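Local coordinates for internalin (Listeria monocytogenes serotype 4b, PDB 4FMZ), which is a leucine-rich-repeat protein of the internalin family that probably serves in adhesion to, and invasion of, host cells, at residues A[180-185]-A[202-207]; A[98-103]-A[118-123]; A[272-277]-A[294-299]. All blocks are in the same frame, centred on the assembly; numbering follows the deposited sequence.

Interaction 1 (A[180-185]-A[202-207]). With EDO (1,2-ethanediol), chain C.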
# COMPACT_ATOMS: atom_id res chain seq x y z
N TYR A 180 -1.23 -2.70 10.89
CA TYR A 180 -0.06 -1.88 11.21
C TYR A 180 0.14 -0.84 10.13
O TYR A 180 0.50 0.31 10.43
CB TYR A 180 1.18 -2.77 11.32
CG TYR A 180 2.42 -2.04 11.78
CD1 TYR A 180 2.64 -1.79 13.13
CD2 TYR A 180 3.35 -1.57 10.86
CE1 TYR A 180 3.77 -1.10 13.56
CE2 TYR A 180 4.48 -0.87 11.28
CZ TYR A 180 4.69 -0.64 12.63
OH TYR A 180 5.81 0.01 13.06
N SER A 181 -0.06 -1.24 8.87
CA SER A 181 0.11 -0.38 7.70
C SER A 181 -1.07 -0.62 6.74
O SER A 181 -1.35 -1.77 6.38
CB SER A 181 1.45 -0.66 7.03
OG SER A 181 1.59 0.10 5.85
N LEU A 182 -1.75 0.45 6.33
CA LEU A 182 -2.93 0.37 5.46
C LEU A 182 -2.88 1.39 4.34
O LEU A 182 -2.67 2.57 4.60
CB LEU A 182 -4.21 0.60 6.31
CG LEU A 182 -5.55 0.83 5.58
CD1 LEU A 182 -6.03 -0.43 4.84
CD2 LEU A 182 -6.63 1.30 6.56
N SER A 183 -3.12 0.93 3.09
CA SER A 183 -3.20 1.82 1.94
C SER A 183 -4.59 1.76 1.31
O SER A 183 -5.08 0.68 0.97
CB SER A 183 -2.14 1.49 0.89
OG SER A 183 -2.23 2.45 -0.16
N LEU A 184 -5.21 2.94 1.18
CA LEU A 184 -6.53 3.10 0.57
C LEU A 184 -6.49 4.23 -0.47
O LEU A 184 -7.49 4.92 -0.69
CB LEU A 184 -7.60 3.37 1.64
CG LEU A 184 -7.93 2.17 2.57
CD1 LEU A 184 -8.98 2.55 3.57
CD2 LEU A 184 -8.40 0.93 1.78
N ASN A 185 -5.34 4.37 -1.13
CA ASN A 185 -5.12 5.43 -2.13
C ASN A 185 -6.03 5.29 -3.34
O ASN A 185 -6.28 4.18 -3.80
CB ASN A 185 -3.66 5.42 -2.62
CG ASN A 185 -2.63 5.79 -1.59
OD1 ASN A 185 -2.91 6.47 -0.59
ND2 ASN A 185 -1.41 5.36 -1.82
N HIS A 202 0.06 2.27 12.37
CA HIS A 202 1.22 3.16 12.47
C HIS A 202 1.46 3.89 11.15
O HIS A 202 2.12 4.92 11.14
CB HIS A 202 2.48 2.36 12.87
CG HIS A 202 2.51 1.93 14.30
ND1 HIS A 202 1.55 1.08 14.83
CD2 HIS A 202 3.46 2.16 15.25
CE1 HIS A 202 1.92 0.86 16.08
NE2 HIS A 202 3.05 1.49 16.38
N TYR A 203 0.96 3.34 10.03
CA TYR A 203 1.14 3.86 8.67
C TYR A 203 -0.19 3.84 7.95
O TYR A 203 -0.84 2.80 7.84
CB TYR A 203 2.24 3.05 7.92
CG TYR A 203 3.57 3.18 8.62
CD1 TYR A 203 4.43 4.23 8.32
CD2 TYR A 203 3.90 2.37 9.70
CE1 TYR A 203 5.58 4.47 9.08
CE2 TYR A 203 5.03 2.61 10.48
CZ TYR A 203 5.87 3.66 10.16
OH TYR A 203 7.01 3.88 10.89
N PHE A 204 -0.64 5.00 7.53
CA PHE A 204 -1.91 5.14 6.84
C PHE A 204 -1.77 6.09 5.65
O PHE A 204 -1.30 7.22 5.79
CB PHE A 204 -2.99 5.63 7.81
CG PHE A 204 -4.40 5.78 7.28
CD1 PHE A 204 -4.91 4.87 6.36
CD2 PHE A 204 -5.25 6.76 7.78
CE1 PHE A 204 -6.22 5.00 5.88
CE2 PHE A 204 -6.56 6.87 7.33
CZ PHE A 204 -7.04 5.99 6.38
N THR A 205 -2.18 5.61 4.48
CA THR A 205 -2.17 6.41 3.25
C THR A 205 -3.56 6.24 2.60
O THR A 205 -4.11 5.13 2.56
CB THR A 205 -0.95 6.11 2.37
OG1 THR A 205 -0.96 6.97 1.23
CG2 THR A 205 -0.83 4.66 1.94
N ALA A 206 -4.16 7.37 2.21
CA ALA A 206 -5.50 7.38 1.61
C ALA A 206 -5.64 8.63 0.75
O ALA A 206 -6.72 9.24 0.72
CB ALA A 206 -6.57 7.33 2.70
N TYR A 207 -4.57 8.99 0.02
CA TYR A 207 -4.65 10.16 -0.84
C TYR A 207 -5.59 9.90 -2.02
O TYR A 207 -5.81 8.74 -2.39
CB TYR A 207 -3.26 10.66 -1.31
CG TYR A 207 -2.39 9.67 -2.06
CD1 TYR A 207 -2.72 9.27 -3.36
CD2 TYR A 207 -1.16 9.27 -1.55
CE1 TYR A 207 -1.90 8.40 -4.08
CE2 TYR A 207 -0.31 8.44 -2.29
CZ TYR A 207 -0.69 7.99 -3.54
OH TYR A 207 0.12 7.14 -4.25
C1 EDO C . 0.07 -0.72 2.90
O1 EDO C . 0.90 0.26 2.29
C2 EDO C . 0.87 -2.03 3.03
O2 EDO C . 1.95 -1.78 3.91
O HOH W 1 7.08 3.10 13.49
O HOH W 2 1.35 6.43 -0.42
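Leu182 and Phe204 lie side by side on the buried face of two neighbouring parallel strands, 181-183 and 203-205, with Leu182 CD2 3.8 Å from Phe204 CE1. The strands are joined by main-chain bonds such as Leu184 N to Thr205 O. Leu184 and Ala206 continue the buried side, while Leu198 and strands 159-161 and 225-227 enclose it further.

The other face, carrying Ser181, Ser183, Tyr203 and Thr205, is more open to solvent, and Ser181 OG bonds to O2 of an ethanediol, probably from the crystallisation liquor. Close contacts flank the strands at both ends. At the N-terminal end the Tyr180 ring, its CG anti to the backbone N (chi1 -175°), makes an offset stack with His202, centroids 4.4 Å apart and planes at 22°; His202 ND1 is bonded to Ser200 O. At the other end the Asn185 amide lies flat over the Tyr207 ring, Asn185 CG above the ring centre, planes 16° apart. Asn185 OD1 accepts from Thr205 OG1 on a lone pair (2.7 Å) and from Tyr207 N (3.1 Å). Parallel strands of adjacent repeats, leucine-type residues facing the core, characterise the concave side of a leucine-rich-repeat solenoid.

Interaction 2 (A[98-103]-A[118-123])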
# COMPACT_ATOMS: atom_id res chain seq x y z
N ASN A 98 -1.11 -9.91 -13.71
CA ASN A 98 -1.56 -10.99 -14.59
C ASN A 98 -2.94 -10.58 -15.13
O ASN A 98 -3.27 -9.39 -15.07
CB ASN A 98 -1.59 -12.33 -13.84
CG ASN A 98 -0.25 -13.01 -13.81
OD1 ASN A 98 0.22 -13.51 -14.82
ND2 ASN A 98 0.41 -13.03 -12.66
N LYS A 99 -3.73 -11.52 -15.64
CA LYS A 99 -5.05 -11.21 -16.18
C LYS A 99 -6.12 -12.00 -15.42
O LYS A 99 -7.14 -12.38 -16.00
CB LYS A 99 -5.09 -11.55 -17.69
CG LYS A 99 -4.24 -10.64 -18.56
CD LYS A 99 -4.00 -11.27 -19.93
CE LYS A 99 -3.80 -10.25 -21.03
NZ LYS A 99 -2.55 -9.47 -20.87
N ILE A 100 -5.89 -12.23 -14.11
CA ILE A 100 -6.78 -13.01 -13.25
C ILE A 100 -8.05 -12.22 -12.92
O ILE A 100 -7.99 -11.06 -12.51
CB ILE A 100 -6.04 -13.51 -11.98
CG1 ILE A 100 -4.91 -14.52 -12.34
CG2 ILE A 100 -7.01 -14.17 -10.99
CD1 ILE A 100 -3.70 -14.45 -11.43
N THR A 101 -9.22 -12.87 -13.08
CA THR A 101 -10.52 -12.28 -12.75
C THR A 101 -11.20 -13.14 -11.67
O THR A 101 -11.63 -12.61 -10.65
CB THR A 101 -11.38 -12.11 -14.01
OG1 THR A 101 -11.54 -13.37 -14.65
CG2 THR A 101 -10.77 -11.12 -14.99
N ASP A 102 -11.26 -14.46 -11.89
CA ASP A 102 -11.86 -15.43 -10.99
C ASP A 102 -10.82 -16.00 -10.02
O ASP A 102 -9.86 -16.64 -10.47
CB ASP A 102 -12.52 -16.56 -11.81
CG ASP A 102 -13.36 -17.56 -11.03
OD1 ASP A 102 -13.21 -17.63 -9.80
OD2 ASP A 102 -14.14 -18.31 -11.67
N ILE A 103 -11.02 -15.80 -8.70
CA ILE A 103 -10.08 -16.32 -7.70
C ILE A 103 -10.71 -17.45 -6.85
O ILE A 103 -10.21 -17.73 -5.76
CB ILE A 103 -9.46 -15.22 -6.80
CG1 ILE A 103 -10.53 -14.33 -6.10
CG2 ILE A 103 -8.44 -14.40 -7.59
CD1 ILE A 103 -10.01 -13.58 -4.91
N ASN A 118 -2.34 -7.72 -6.92
CA ASN A 118 -2.26 -6.36 -7.46
C ASN A 118 -2.21 -6.35 -8.98
O ASN A 118 -1.56 -7.19 -9.59
CB ASN A 118 -1.03 -5.61 -6.90
CG ASN A 118 0.27 -6.33 -7.18
OD1 ASN A 118 0.54 -7.41 -6.67
ND2 ASN A 118 1.08 -5.77 -8.06
N GLU A 119 -2.91 -5.38 -9.58
CA GLU A 119 -2.98 -5.16 -11.03
C GLU A 119 -3.57 -6.38 -11.79
O GLU A 119 -3.19 -6.66 -12.92
CB GLU A 119 -1.61 -4.73 -11.61
CG GLU A 119 -1.19 -3.36 -11.13
CD GLU A 119 0.26 -2.98 -11.35
OE1 GLU A 119 0.59 -2.58 -12.49
OE2 GLU A 119 1.05 -3.05 -10.39
N ASP A 120 -4.53 -7.07 -11.16
CA ASP A 120 -5.29 -8.13 -11.80
C ASP A 120 -6.65 -7.51 -12.16
O ASP A 120 -6.75 -6.28 -12.15
CB ASP A 120 -5.39 -9.36 -10.88
CG ASP A 120 -4.16 -10.26 -10.96
OD1 ASP A 120 -3.70 -10.53 -12.07
OD2 ASP A 120 -3.69 -10.72 -9.90
N ASN A 121 -7.69 -8.30 -12.48
CA ASN A 121 -9.01 -7.70 -12.73
C ASN A 121 -10.07 -8.42 -11.89
O ASN A 121 -11.07 -8.94 -12.41
CB ASN A 121 -9.36 -7.68 -14.22
CG ASN A 121 -10.55 -6.79 -14.54
OD1 ASN A 121 -10.95 -5.91 -13.76
ND2 ASN A 121 -11.19 -7.03 -15.67
N ILE A 122 -9.86 -8.43 -10.57
CA ILE A 122 -10.76 -9.11 -9.64
C ILE A 122 -11.83 -8.14 -9.13
O ILE A 122 -11.52 -7.02 -8.73
CB ILE A 122 -9.96 -9.77 -8.48
CG1 ILE A 122 -8.87 -10.74 -9.01
CG2 ILE A 122 -10.89 -10.50 -7.49
CD1 ILE A 122 -7.63 -10.72 -8.19
N SER A 123 -13.09 -8.58 -9.13
CA SER A 123 -14.23 -7.81 -8.64
C SER A 123 -14.94 -8.57 -7.52
O SER A 123 -15.60 -7.95 -6.70
CB SER A 123 -15.19 -7.48 -9.77
OG SER A 123 -15.65 -8.67 -10.40
O HOH W 3 -2.76 -6.73 -15.44
O HOH W 4 -13.96 -11.56 -9.86
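Asp120 and Ile100 lie side by side, their side chains pointing the same way, and the carboxylate of Asp120 reaches the backbone at the start of the 98-103 segment. CG of Asp120 is anti to its own carbonyl carbon (chi1 -83°), and from there OD1 meets two amides: Asn98 N at 3.1 Å and Ile100 N at 3.4 Å. Both bonds are weak, the first because it is strongly bent (132°), the second because it is long though straighter. CD1 of Ile100 lies 4.0 Å from both OD1 and OD2 of Asp120.

Asn98 points the same way, to the turn before its own: its ND2 donates to Leu73 O and its OD1 accepts from Ile78 N, while Asp120 OD1 touches its CB. Asn98 and Asp120 thus occupy equivalent places in consecutive turns of the leucine-rich-repeat coil, just beyond strands 92-94 and 114-116, where the asparagine of this repeat family characteristically bonds to backbone of the preceding turn; here the second turn has an aspartate.

Past this point the main chains meet directly, Asn121 N donating to Ile100 O at 2.8 Å. Thr101 and Asn121 cross at a slant on the exposed side, with the methyl CG2 of Thr101 3.4 Å from Asn121 O; OG1 takes the position between backbone N and carbonyl carbon (chi1 57°), leaving CG2 beside the backbone N. The amide oxygen of Asn121 is bonded onward to Asn144. On the buried side Ile122 crosses Ile103 at about a right angle, Ile122 CD1 3.8 Å from Ile103 CG2, and CG1 of Ile122 packs against the carbonyl oxygens of Ile100 and Thr101. A water bridges Thr101 O and Ser123 N.

Interaction 3 (A[272-277]-A[294-299]). With EDO (1,2-ethanediol), chain H.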
# COMPACT_ATOMS: atom_id res chain seq x y z
N VAL A 272 1.61 20.66 3.53
CA VAL A 272 0.31 21.29 3.58
C VAL A 272 0.15 22.25 2.36
O VAL A 272 -0.59 23.22 2.43
CB VAL A 272 0.02 22.01 4.94
CG1 VAL A 272 -0.27 21.01 6.05
CG2 VAL A 272 1.17 22.93 5.34
N GLY A 273 0.84 21.93 1.26
CA GLY A 273 0.76 22.69 0.02
C GLY A 273 -0.64 22.63 -0.55
O GLY A 273 -1.35 21.64 -0.34
N SER A 274 -1.09 23.70 -1.25
CA SER A 274 -2.42 23.76 -1.88
C SER A 274 -3.57 23.65 -0.84
O SER A 274 -4.44 22.77 -0.89
CB SER A 274 -2.55 22.70 -2.98
OG SER A 274 -1.59 22.94 -3.99
N ASN A 275 -3.54 24.57 0.11
CA ASN A 275 -4.56 24.72 1.13
C ASN A 275 -4.92 26.22 1.22
O ASN A 275 -4.70 26.95 0.25
CB ASN A 275 -4.11 24.10 2.46
CG ASN A 275 -4.29 22.60 2.50
OD1 ASN A 275 -5.41 22.11 2.51
ND2 ASN A 275 -3.20 21.84 2.44
N GLN A 276 -5.49 26.66 2.35
CA GLN A 276 -5.91 28.05 2.53
C GLN A 276 -5.31 28.62 3.82
O GLN A 276 -5.94 29.44 4.50
CB GLN A 276 -7.46 28.11 2.52
CG GLN A 276 -8.08 27.74 1.17
CD GLN A 276 -9.57 27.49 1.24
OE1 GLN A 276 -10.36 28.38 1.59
NE2 GLN A 276 -10.00 26.28 0.86
N ILE A 277 -4.07 28.23 4.15
CA ILE A 277 -3.40 28.62 5.39
C ILE A 277 -2.84 30.06 5.31
O ILE A 277 -2.12 30.40 4.37
CB ILE A 277 -2.29 27.59 5.74
CG1 ILE A 277 -2.91 26.19 5.98
CG2 ILE A 277 -1.46 28.04 6.96
CD1 ILE A 277 -2.07 25.02 5.49
N LEU A 294 4.69 24.52 1.89
CA LEU A 294 3.71 25.56 2.17
C LEU A 294 3.30 26.34 0.91
O LEU A 294 2.63 27.36 1.03
CB LEU A 294 4.25 26.52 3.24
CG LEU A 294 4.08 26.08 4.70
CD1 LEU A 294 4.96 26.90 5.61
CD2 LEU A 294 2.63 26.21 5.15
N ASN A 295 3.69 25.86 -0.28
CA ASN A 295 3.35 26.46 -1.58
C ASN A 295 1.82 26.50 -1.75
O ASN A 295 1.13 25.66 -1.18
CB ASN A 295 3.97 25.64 -2.73
CG ASN A 295 3.60 24.18 -2.66
OD1 ASN A 295 4.09 23.43 -1.80
ND2 ASN A 295 2.62 23.78 -3.46
N ASN A 296 1.31 27.47 -2.53
CA ASN A 296 -0.13 27.60 -2.85
C ASN A 296 -1.01 27.69 -1.59
O ASN A 296 -1.95 26.93 -1.39
CB ASN A 296 -0.57 26.45 -3.77
CG ASN A 296 0.17 26.51 -5.08
OD1 ASN A 296 1.21 25.88 -5.24
ND2 ASN A 296 -0.27 27.36 -5.99
N ASN A 297 -0.65 28.64 -0.74
CA ASN A 297 -1.38 28.96 0.48
C ASN A 297 -1.61 30.46 0.47
O ASN A 297 -1.54 31.05 -0.60
CB ASN A 297 -0.63 28.44 1.72
CG ASN A 297 -0.98 27.01 2.01
OD1 ASN A 297 -2.11 26.72 2.40
ND2 ASN A 297 -0.05 26.08 1.76
N GLN A 298 -1.87 31.08 1.62
CA GLN A 298 -2.16 32.51 1.68
C GLN A 298 -1.19 33.22 2.64
O GLN A 298 -1.58 34.14 3.36
CB GLN A 298 -3.64 32.72 2.08
CG GLN A 298 -4.61 32.11 1.05
CD GLN A 298 -6.07 32.30 1.37
OE1 GLN A 298 -6.48 33.31 1.95
NE2 GLN A 298 -6.89 31.38 0.89
N LEU A 299 0.10 32.83 2.58
CA LEU A 299 1.14 33.41 3.43
C LEU A 299 1.70 34.71 2.86
O LEU A 299 1.70 34.92 1.65
CB LEU A 299 2.29 32.42 3.66
CG LEU A 299 1.93 31.05 4.26
CD1 LEU A 299 3.12 30.13 4.20
CD2 LEU A 299 1.42 31.17 5.71
C1 EDO H . 0.26 20.14 -3.49
O1 EDO H . 0.73 21.48 -3.54
C2 EDO H . 0.76 19.47 -2.19
O2 EDO H . 2.13 19.80 -2.04
O HOH W 5 -5.51 29.63 -1.18
O HOH W 6 -9.44 30.99 0.96
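Asn297 reaches across to the 272-277 segment with both ends of its amide, its CG anti to its own carbonyl carbon (chi1 -86°) and so on the side facing that segment. ND2 of Asn297 donates to Val272 O at 3.0 Å in a nearly straight bond (171°), and its OD1 accepts from Ile277 N, also at 3.0 Å. Ile277 lies beside the amide, its CD1 3.5 Å from Asn297 OD1. ND2 makes a second bond, to Leu294 O, from above that carbonyl's plane; together the three bonds fix the rotation of the buried amide.

Val272 O has a second donor, Asn275 ND2, and the two amides approach it from opposite faces of its plane. Asn275 in turn reaches Ile250 O and Ile255 N. This is the repeated inward-facing asparagine of the leucine-rich-repeat motif, each bonded to backbone of the turn before.

Around it the main chains pair through Ser274 N to Asn295 O and Gln298 N to Ile277 O (2.8 Å), and Val272 CG2 packs on Leu294 CD2 at 3.6 Å. Farther out, Gln276 and Gln298 run side by side, and a water links Gln276 OE1 to Gln298 NE2. On another flank, Ser274 OG and Asn295 ND2 share O1 of an ethanediol.

How the interactions relate
All three contacts join neighbouring turns of one solenoid without touching each other. Interaction 1 lies near the chain's centre, while interactions 2 and 3 sit on opposite sides of it, their centres about 40 Å apart. Only interaction 1 pairs regular strands; the other two join the loops that follow such strands. Interaction 3 has the most buried residues, 7 of 12 that touch, against 5 of 9 in interaction 2 and 4 of 12 in interaction 1, whose outer face is partly exposed. Interactions 2 and 3 use the same place in the repeat differently: the carboxylate in 98-103/118-123 makes weak bonds through one oxygen, whereas the amide in 272-277/294-299 both donates and accepts.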